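Local coordinates for START domain-containing protein 10 (Homo sapiens, PDB 6SER) that transfers phosphatidylcholine and phosphatidylethanolamine between membranes, preferring species with a palmitoyl or stearoyl chain at sn-1 and an unsaturated 18-carbon chain at sn-2, at residues A[33-38]-A[168-174]; A[69-73]-A[208-213]; A[75-79]-A[178-182]; A[83-87]-A[142-146]. Residue numbers count along the deposited sequence, not the author numbering.

Contact 1 of 4, residues A[33-38]-A[168-174]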
# COMPACT_ATOMS: atom_id res chain seq x y z
N PHE A 33 -8.84 -4.18 9.44
CA PHE A 33 -7.46 -3.92 9.03
C PHE A 33 -6.62 -3.52 10.23
O PHE A 33 -5.64 -4.07 10.41
CB PHE A 33 -7.40 -2.94 7.87
CG PHE A 33 -6.00 -2.69 7.42
CD1 PHE A 33 -5.42 -3.44 6.44
CD2 PHE A 33 -5.25 -1.76 8.05
CE1 PHE A 33 -4.12 -3.21 6.07
CE2 PHE A 33 -3.95 -1.54 7.69
CZ PHE A 33 -3.39 -2.27 6.70
N ARG A 34 -7.05 -2.59 11.02
CA ARG A 34 -6.23 -2.22 12.18
C ARG A 34 -6.08 -3.41 13.13
O ARG A 34 -4.98 -3.70 13.61
CB ARG A 34 -6.84 -1.03 12.93
CG ARG A 34 -6.13 -0.77 14.24
CD ARG A 34 -6.49 0.58 14.86
NE ARG A 34 -7.56 0.48 15.84
CZ ARG A 34 -8.79 0.92 15.65
NH1 ARG A 34 -9.12 1.52 14.51
NH2 ARG A 34 -9.71 0.78 16.60
N SER A 35 -7.18 -4.10 13.40
CA SER A 35 -7.11 -5.28 14.24
C SER A 35 -6.15 -6.31 13.67
O SER A 35 -5.41 -6.96 14.41
CB SER A 35 -8.51 -5.87 14.42
OG SER A 35 -8.45 -7.26 14.68
N GLU A 36 -6.10 -6.42 12.34
CA GLU A 36 -5.17 -7.34 11.70
C GLU A 36 -3.72 -6.93 11.97
O GLU A 36 -2.87 -7.78 12.24
CB GLU A 36 -5.44 -7.38 10.20
CG GLU A 36 -5.30 -8.73 9.57
CD GLU A 36 -5.83 -8.74 8.16
OE1 GLU A 36 -6.65 -7.86 7.81
OE2 GLU A 36 -5.43 -9.64 7.39
N CYS A 37 -3.44 -5.63 11.91
CA CYS A 37 -2.08 -5.14 12.18
C CYS A 37 -1.68 -5.40 13.63
O CYS A 37 -0.56 -5.85 13.90
CB CYS A 37 -1.98 -3.65 11.85
SG CYS A 37 -2.16 -3.27 10.09
N GLU A 38 -2.58 -5.11 14.58
CA GLU A 38 -2.27 -5.26 16.00
C GLU A 38 -2.27 -6.72 16.46
O GLU A 38 -1.73 -7.02 17.53
CB GLU A 38 -3.29 -4.47 16.84
CG GLU A 38 -3.35 -2.97 16.53
CD GLU A 38 -4.59 -2.31 17.13
OE1 GLU A 38 -5.60 -3.01 17.34
OE2 GLU A 38 -4.54 -1.09 17.40
N GLN A 168 -4.88 -7.40 -0.64
CA GLN A 168 -5.06 -6.42 0.43
C GLN A 168 -3.69 -5.86 0.75
O GLN A 168 -2.81 -6.59 0.86
CB GLN A 168 -5.65 -7.06 1.66
CG GLN A 168 -5.44 -6.23 2.88
CD GLN A 168 -5.82 -6.97 4.14
OE1 GLN A 168 -5.34 -8.04 4.44
NE2 GLN A 168 -6.74 -6.38 4.86
N THR A 169 -3.53 -4.56 0.72
CA THR A 169 -2.30 -3.88 1.12
C THR A 169 -2.68 -2.62 1.89
O THR A 169 -3.65 -2.10 1.63
CB THR A 169 -1.16 -3.90 0.10
OG1 THR A 169 -0.76 -2.57 -0.07
CG2 THR A 169 -1.44 -4.39 -1.27
N GLY A 170 -1.94 -2.24 2.90
CA GLY A 170 -2.30 -1.06 3.68
C GLY A 170 -1.30 -0.73 4.74
O GLY A 170 -0.43 -1.48 4.94
N TYR A 171 -1.54 0.36 5.43
CA TYR A 171 -0.62 0.90 6.41
C TYR A 171 -1.42 1.37 7.61
O TYR A 171 -2.49 1.97 7.46
CB TYR A 171 0.19 2.07 5.85
CG TYR A 171 1.04 1.73 4.65
CD1 TYR A 171 2.40 1.46 4.82
CD2 TYR A 171 0.49 1.66 3.36
CE1 TYR A 171 3.19 1.14 3.73
CE2 TYR A 171 1.27 1.34 2.27
CZ TYR A 171 2.62 1.08 2.46
OH TYR A 171 3.40 0.77 1.38
N LEU A 172 -0.92 1.05 8.80
CA LEU A 172 -1.42 1.60 10.05
C LEU A 172 -0.30 2.47 10.61
O LEU A 172 0.81 1.99 10.84
CB LEU A 172 -1.80 0.49 11.04
CG LEU A 172 -2.11 1.01 12.45
CD1 LEU A 172 -3.43 1.75 12.42
CD2 LEU A 172 -2.16 -0.15 13.44
N ILE A 173 -0.58 3.75 10.78
CA ILE A 173 0.35 4.68 11.40
C ILE A 173 -0.18 4.98 12.79
O ILE A 173 -1.31 5.44 12.95
CB ILE A 173 0.54 5.96 10.56
CG1 ILE A 173 0.94 5.61 9.12
CG2 ILE A 173 1.59 6.88 11.20
CD1 ILE A 173 1.10 6.83 8.23
N GLN A 174 0.62 4.68 13.81
CA GLN A 174 0.24 4.95 15.19
C GLN A 174 1.19 6.02 15.71
O GLN A 174 2.41 5.83 15.71
CB GLN A 174 0.30 3.69 16.04
CG GLN A 174 -0.81 2.69 15.71
CD GLN A 174 -0.55 1.30 16.24
OE1 GLN A 174 0.50 0.70 15.97
NE2 GLN A 174 -1.51 0.76 16.99

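Contact 2 of 4, residues A[69-73]-A[208-213]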
# COMPACT_ATOMS: atom_id res chain seq x y z
N LYS A 69 3.60 -8.97 7.16
CA LYS A 69 3.41 -7.83 8.05
C LYS A 69 4.78 -7.29 8.43
O LYS A 69 5.67 -8.06 8.81
CB LYS A 69 2.62 -8.22 9.30
CG LYS A 69 2.43 -7.07 10.27
CD LYS A 69 2.02 -7.53 11.66
CE LYS A 69 0.69 -8.25 11.64
NZ LYS A 69 0.25 -8.50 13.03
N CYS A 70 4.97 -5.98 8.33
CA CYS A 70 6.25 -5.38 8.67
C CYS A 70 6.01 -4.12 9.50
O CYS A 70 5.29 -3.22 9.07
CB CYS A 70 7.08 -5.07 7.42
SG CYS A 70 8.81 -4.65 7.81
N ARG A 71 6.62 -4.07 10.68
CA ARG A 71 6.43 -3.01 11.65
C ARG A 71 7.75 -2.26 11.83
O ARG A 71 8.81 -2.88 11.92
CB ARG A 71 5.94 -3.59 12.98
CG ARG A 71 5.55 -2.59 14.04
CD ARG A 71 4.90 -3.32 15.22
NE ARG A 71 4.59 -2.45 16.35
CZ ARG A 71 5.49 -2.03 17.24
NH1 ARG A 71 6.76 -2.39 17.12
NH2 ARG A 71 5.12 -1.24 18.24
N MET A 72 7.68 -0.93 11.87
CA MET A 72 8.89 -0.13 11.99
C MET A 72 8.67 1.05 12.92
O MET A 72 7.75 1.85 12.71
CB MET A 72 9.36 0.37 10.62
CG MET A 72 10.41 1.45 10.73
SD MET A 72 11.02 1.91 9.11
CE MET A 72 9.60 2.78 8.46
N GLU A 73 9.52 1.16 13.92
CA GLU A 73 9.47 2.24 14.89
C GLU A 73 10.22 3.44 14.33
O GLU A 73 11.40 3.32 13.96
CB GLU A 73 10.06 1.79 16.22
CG GLU A 73 9.10 1.88 17.39
CD GLU A 73 9.61 1.16 18.63
OE1 GLU A 73 10.65 1.60 19.18
OE2 GLU A 73 8.98 0.15 19.03
N ALA A 208 11.55 -6.79 2.65
CA ALA A 208 10.64 -5.91 3.38
C ALA A 208 11.38 -4.94 4.30
O ALA A 208 11.10 -3.73 4.23
CB ALA A 208 9.62 -6.75 4.15
N PRO A 209 12.30 -5.37 5.18
CA PRO A 209 12.98 -4.39 6.04
C PRO A 209 13.72 -3.33 5.25
O PRO A 209 13.78 -2.17 5.69
CB PRO A 209 13.93 -5.25 6.88
CG PRO A 209 14.08 -6.52 6.12
CD PRO A 209 12.76 -6.74 5.46
N LYS A 210 14.28 -3.67 4.09
CA LYS A 210 15.01 -2.68 3.31
C LYS A 210 14.06 -1.65 2.71
O LYS A 210 14.38 -0.46 2.65
CB LYS A 210 15.81 -3.37 2.21
CG LYS A 210 16.80 -2.44 1.54
CD LYS A 210 16.90 -2.71 0.05
CE LYS A 210 17.87 -1.75 -0.61
NZ LYS A 210 17.78 -1.78 -2.09
N ALA A 211 12.90 -2.10 2.24
CA ALA A 211 11.93 -1.18 1.66
C ALA A 211 11.38 -0.22 2.71
O ALA A 211 11.14 0.95 2.42
CB ALA A 211 10.80 -1.98 1.01
N MET A 212 11.18 -0.71 3.94
CA MET A 212 10.65 0.15 4.99
C MET A 212 11.66 1.22 5.39
O MET A 212 11.28 2.36 5.68
CB MET A 212 10.26 -0.69 6.21
CG MET A 212 9.11 -1.65 5.96
SD MET A 212 7.52 -0.80 5.91
CE MET A 212 7.35 -0.30 7.63
N LYS A 213 12.95 0.86 5.44
CA LYS A 213 13.95 1.84 5.83
C LYS A 213 14.18 2.87 4.73
O LYS A 213 14.48 4.03 5.03
CB LYS A 213 15.26 1.15 6.23
CG LYS A 213 15.35 0.85 7.74
CD LYS A 213 15.10 2.12 8.57
CE LYS A 213 15.11 1.87 10.08
NZ LYS A 213 14.74 3.09 10.87

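Contact 3 of 4, residues A[75-79]-A[178-182]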
# COMPACT_ATOMS: atom_id res chain seq x y z
N CYS A 75 11.50 6.90 15.45
CA CYS A 75 11.67 7.66 16.68
C CYS A 75 11.64 9.17 16.43
O CYS A 75 11.30 9.91 17.35
CB CYS A 75 12.98 7.27 17.37
SG CYS A 75 14.46 7.89 16.56
N ASP A 76 11.97 9.62 15.22
CA ASP A 76 12.16 11.04 14.96
C ASP A 76 11.38 11.55 13.75
O ASP A 76 11.73 12.58 13.18
CB ASP A 76 13.65 11.36 14.79
CG ASP A 76 14.30 10.52 13.71
OD1 ASP A 76 15.40 10.89 13.25
OD2 ASP A 76 13.71 9.49 13.32
N VAL A 77 10.33 10.84 13.32
CA VAL A 77 9.43 11.41 12.32
C VAL A 77 8.00 11.32 12.85
O VAL A 77 7.59 10.28 13.38
CB VAL A 77 9.57 10.74 10.94
CG1 VAL A 77 11.04 10.53 10.59
CG2 VAL A 77 8.80 9.45 10.84
N PRO A 78 7.22 12.40 12.78
CA PRO A 78 5.85 12.35 13.28
C PRO A 78 4.93 11.60 12.33
O PRO A 78 5.21 11.43 11.14
CB PRO A 78 5.45 13.83 13.39
CG PRO A 78 6.32 14.52 12.41
CD PRO A 78 7.61 13.75 12.33
N ALA A 79 3.80 11.15 12.89
CA ALA A 79 2.82 10.37 12.13
C ALA A 79 2.32 11.14 10.90
O ALA A 79 2.12 10.54 9.84
CB ALA A 79 1.64 9.99 13.02
N PRO A 178 4.53 13.53 19.83
CA PRO A 178 5.05 14.42 18.79
C PRO A 178 6.42 13.96 18.34
O PRO A 178 7.20 13.41 19.13
CB PRO A 178 5.10 15.79 19.49
CG PRO A 178 5.28 15.44 20.94
CD PRO A 178 4.55 14.15 21.17
N LYS A 179 6.70 14.15 17.06
CA LYS A 179 7.95 13.76 16.39
C LYS A 179 8.22 12.26 16.36
O LYS A 179 9.35 11.87 16.04
CB LYS A 179 9.16 14.47 17.00
CG LYS A 179 9.11 15.99 16.97
CD LYS A 179 10.27 16.58 17.76
CE LYS A 179 10.25 18.10 17.75
NZ LYS A 179 11.22 18.66 18.73
N SER A 180 7.25 11.40 16.66
CA SER A 180 7.51 9.96 16.58
C SER A 180 6.24 9.19 16.26
O SER A 180 5.12 9.63 16.56
CB SER A 180 8.13 9.42 17.88
OG SER A 180 7.17 9.36 18.91
N CYS A 181 6.42 8.00 15.67
CA CYS A 181 5.28 7.16 15.32
C CYS A 181 5.77 5.72 15.12
O CYS A 181 6.97 5.45 15.07
CB CYS A 181 4.57 7.66 14.06
SG CYS A 181 5.59 7.51 12.58
N VAL A 182 4.80 4.81 14.99
CA VAL A 182 5.04 3.43 14.58
C VAL A 182 4.16 3.15 13.38
O VAL A 182 2.96 3.47 13.39
CB VAL A 182 4.75 2.43 15.72
CG1 VAL A 182 4.92 1.00 15.24
CG2 VAL A 182 5.65 2.70 16.92
O HOH W 1 3.12 11.53 15.70

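Contact 4 of 4, residues A[83-87]-A[142-146]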
# COMPACT_ATOMS: atom_id res chain seq x y z
N TYR A 83 2.35 10.06 7.04
CA TYR A 83 1.07 10.05 6.32
C TYR A 83 1.19 10.78 4.98
O TYR A 83 0.74 10.27 3.94
CB TYR A 83 -0.01 10.67 7.20
CG TYR A 83 -1.44 10.56 6.69
CD1 TYR A 83 -2.03 9.31 6.45
CD2 TYR A 83 -2.22 11.69 6.50
CE1 TYR A 83 -3.35 9.20 6.01
CE2 TYR A 83 -3.54 11.60 6.07
CZ TYR A 83 -4.10 10.35 5.82
OH TYR A 83 -5.40 10.26 5.38
N ASP A 84 1.79 11.97 4.98
CA ASP A 84 2.00 12.72 3.74
C ASP A 84 2.79 11.89 2.73
O ASP A 84 2.47 11.89 1.53
CB ASP A 84 2.75 14.03 4.01
CG ASP A 84 1.89 15.06 4.72
OD1 ASP A 84 0.64 14.91 4.74
OD2 ASP A 84 2.47 16.03 5.24
N VAL A 85 3.82 11.19 3.20
CA VAL A 85 4.70 10.46 2.30
C VAL A 85 3.96 9.30 1.65
O VAL A 85 4.10 9.05 0.44
CB VAL A 85 5.95 10.00 3.07
CG1 VAL A 85 6.79 9.06 2.22
CG2 VAL A 85 6.74 11.21 3.52
N LEU A 86 3.16 8.58 2.43
CA LEU A 86 2.35 7.51 1.84
C LEU A 86 1.35 8.06 0.84
O LEU A 86 1.06 7.40 -0.16
CB LEU A 86 1.63 6.73 2.94
CG LEU A 86 2.56 5.86 3.80
CD1 LEU A 86 1.79 5.10 4.88
CD2 LEU A 86 3.34 4.92 2.92
N HIS A 87 0.82 9.26 1.07
CA HIS A 87 -0.20 9.81 0.18
C HIS A 87 0.39 10.45 -1.08
O HIS A 87 -0.28 10.47 -2.11
CB HIS A 87 -1.04 10.86 0.92
CG HIS A 87 -2.30 10.32 1.52
ND1 HIS A 87 -3.34 9.85 0.75
CD2 HIS A 87 -2.71 10.21 2.81
CE1 HIS A 87 -4.33 9.46 1.53
NE2 HIS A 87 -3.97 9.66 2.79
N ASP A 142 -4.15 8.33 14.94
CA ASP A 142 -3.62 7.34 14.01
C ASP A 142 -4.19 7.53 12.62
O ASP A 142 -5.17 8.25 12.41
CB ASP A 142 -3.92 5.93 14.51
CG ASP A 142 -3.46 5.71 15.93
OD1 ASP A 142 -3.97 4.77 16.58
OD2 ASP A 142 -2.61 6.50 16.39
N TYR A 143 -3.57 6.86 11.65
CA TYR A 143 -4.00 6.88 10.27
C TYR A 143 -4.02 5.46 9.71
O TYR A 143 -3.17 4.63 10.03
CB TYR A 143 -3.08 7.73 9.39
CG TYR A 143 -2.84 9.17 9.82
CD1 TYR A 143 -1.76 9.50 10.63
CD2 TYR A 143 -3.67 10.19 9.37
CE1 TYR A 143 -1.52 10.83 11.00
CE2 TYR A 143 -3.43 11.52 9.73
CZ TYR A 143 -2.36 11.83 10.55
OH TYR A 143 -2.14 13.14 10.90
N ILE A 144 -5.00 5.20 8.85
CA ILE A 144 -5.04 3.97 8.06
C ILE A 144 -5.21 4.34 6.60
O ILE A 144 -6.05 5.17 6.25
CB ILE A 144 -6.18 3.04 8.50
CG1 ILE A 144 -5.95 2.55 9.93
CG2 ILE A 144 -6.28 1.86 7.55
CD1 ILE A 144 -7.03 1.61 10.41
N ILE A 145 -4.40 3.71 5.74
CA ILE A 145 -4.59 3.74 4.30
C ILE A 145 -4.59 2.30 3.83
O ILE A 145 -3.61 1.58 4.06
CB ILE A 145 -3.48 4.52 3.58
CG1 ILE A 145 -3.15 5.80 4.32
CG2 ILE A 145 -3.92 4.86 2.17
CD1 ILE A 145 -2.06 6.59 3.65
N MET A 146 -5.67 1.87 3.17
CA MET A 146 -5.79 0.53 2.60
C MET A 146 -6.05 0.60 1.10
O MET A 146 -6.54 1.60 0.58
CB MET A 146 -6.94 -0.27 3.22
CG MET A 146 -7.27 0.11 4.61
SD MET A 146 -8.58 -0.92 5.23
CE MET A 146 -9.98 -0.18 4.43

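Contact 1 of 4, residues A[33-38]-A[168-174]
Phe33 sits at the centre of this helix-on-sheet contact. Its chi1 is t, which brings the ring up to the backbone at Gly170, with CZ of Phe33 3.3 Å from C of Gly170. A CB on residue 170 would point into the ring and clash with CZ, so the missing side chain fits this position. Leu172, with chi1 t and chi2 p, places its CD2 3.8 Å from CB of Cys37 and its CD1 4.1 Å from CD of Arg34. Arg34 is extended over chi1 and chi2. Its NE makes a long salt bridge of 3.7 Å with OE2 of Glu38. Glu38 leaves the helix sideways, but OE2 comes to 3.6 Å from NE2 of Gln174. At the other end, NE2 of Gln168 gives a weak hydrogen bond of 3.3 Å to OE1 of Glu36. Lys67 joins the two residues more firmly, with a salt bridge to Glu36 and a hydrogen bond to Gln168. The segment axes cross at -74°, 8.8 Å apart. Helix 27-38 thus covers one face of the START sheet, also touching Ile144 and Met146 of strand 142-151, while Tyr171 and Ile173 face helix 79-87 on the other.

Contact 2 of 4, residues A[69-73]-A[208-213]
Ala208 is the first residue of its segment to meet strand 69-73. Its CB lies 4.3 Å from SG of Cys70. Pro209 follows, and N of Pro209 is 4.4 Å from the same SG. The helix is kinked here, because N of Pro209 and N of Lys210 lack bonds to the preceding turn. One turn after Ala208, Met212 points at the strand and buries the most surface on the helix side. Its CG packs 3.5 Å from SG of Cys70, and its CE reaches 3.7 Å from CB of Met72. Met72 answers by extending to the helix backbone, with its CE 3.3 Å from O of Met212. Lys213 comes in at the margin, where its aliphatic CD lies 4.1 Å from SD of Met72. This joins the long C-terminal helix 197-227 to the curved sheet, as in the helix-grip fold of START domains. Sulfur atoms and aliphatic carbons make most of the joint, so it relies on shape and apolar burial rather than directed polar bonds.

Contact 3 of 4, residues A[75-79]-A[178-182]
Cys181 turns its side chain onto the start of helix 79-87. Its CB lies 3.9 Å from CB of Ala79, and its SG 4.1 Å from CG2 of Val77. The rest of the contact is mostly backbone. Lys179 has positive phi and psi (63°/14°), a left-handed conformation that helps the chain turn before strand 181-190. Its O comes within 3.1 Å of N of Val77, but the angle is too poor for a hydrogen bond. The same O lies 3.1 Å from O of Cys75, a meeting of two acceptors. CA of Ser180 makes a bent CA-H...O contact with O of Val77, 3.2 Å away and 121° at the hydrogen. One water bridges the segments. It accepts from N of Ala79 at 2.9 Å and donates to O of Ser180 at 2.9 Å. Pro78 is the N-cap residue, so this water serves the first amide of the helix. The contact therefore ties the link between strand 68-74 and helix 79-87 to the turn leading into strand 181-190. Val77 also packs on Tyr216 and Leu220 of helix 197-227, Asp76 hydrogen-bonds Tyr216, and Ala79 touches Ile173 and Ser175 of strand 161-175.

Contact 4 of 4, residues A[83-87]-A[142-146]
Helix 83-87 and strand 142-146 run almost parallel, with an angle of 13° between their N-to-C directions and axes 10.2 Å apart. They pack a helix on the curved sheet of the helix-grip START fold. The CA atoms match Tyr83 with Tyr143 at 7.2 Å and Leu86 with Ile145 at 8.3 Å. Alternation along the strand sends Tyr143 and Ile145 toward the helix, while Ile144 points away and meets helix 27-38. The two tyrosines form an offset stack, with centroids 3.9 Å apart and planes at 18°. CB of Tyr83 adds a CH-pi contact over the face of the Tyr143 ring, 4.0 Å from its centroid. CD1 of Ile145 meets all three contacting residues of the helix, Tyr83, Leu86 and His87. This methyl is 3.7 Å from CE1 of Tyr83 and 3.8 Å from CB of Leu86. It also lies over the face of the His87 ring in a second CH-pi contact. His87 stacks on Trp236 and meets Trp136 edge-to-face, so the aromatic packing extends beyond the two segments. The side chain of Ile145 is about 3 Å from a bound triethylene glycol, probably from the crystallisation liquor but consistent with this face lining the lipid cavity. Within the helix, NE2 of His87 gives a weak hydrogen bond of 3.0 Å to OH of Tyr83.

All four contacts use one curved sheet. Contact 1 places helix 27-38 on one face, and contacts 2 and 4 place helices 197-227 and 79-87 on the other. Contact 3 has its centre about 17 Å from that of contact 1, yet the two touch, with N of Gln174 2.7 Å from O of Val182. Contacts 1 and 4, centres about 11 Å apart, share neighbouring strands, with N of Tyr171 2.8 Å from O of Ile145. Contacts 1 and 2 meet where NZ of Lys69 lies 2.9 Å from O of Cys37. Bound triethylene glycol, probably from the crystallisation liquor, lies about 3 Å from the side chains of Tyr171 and Ile145 and about 4 Å from that of Ala208, and may mark the lipid pocket.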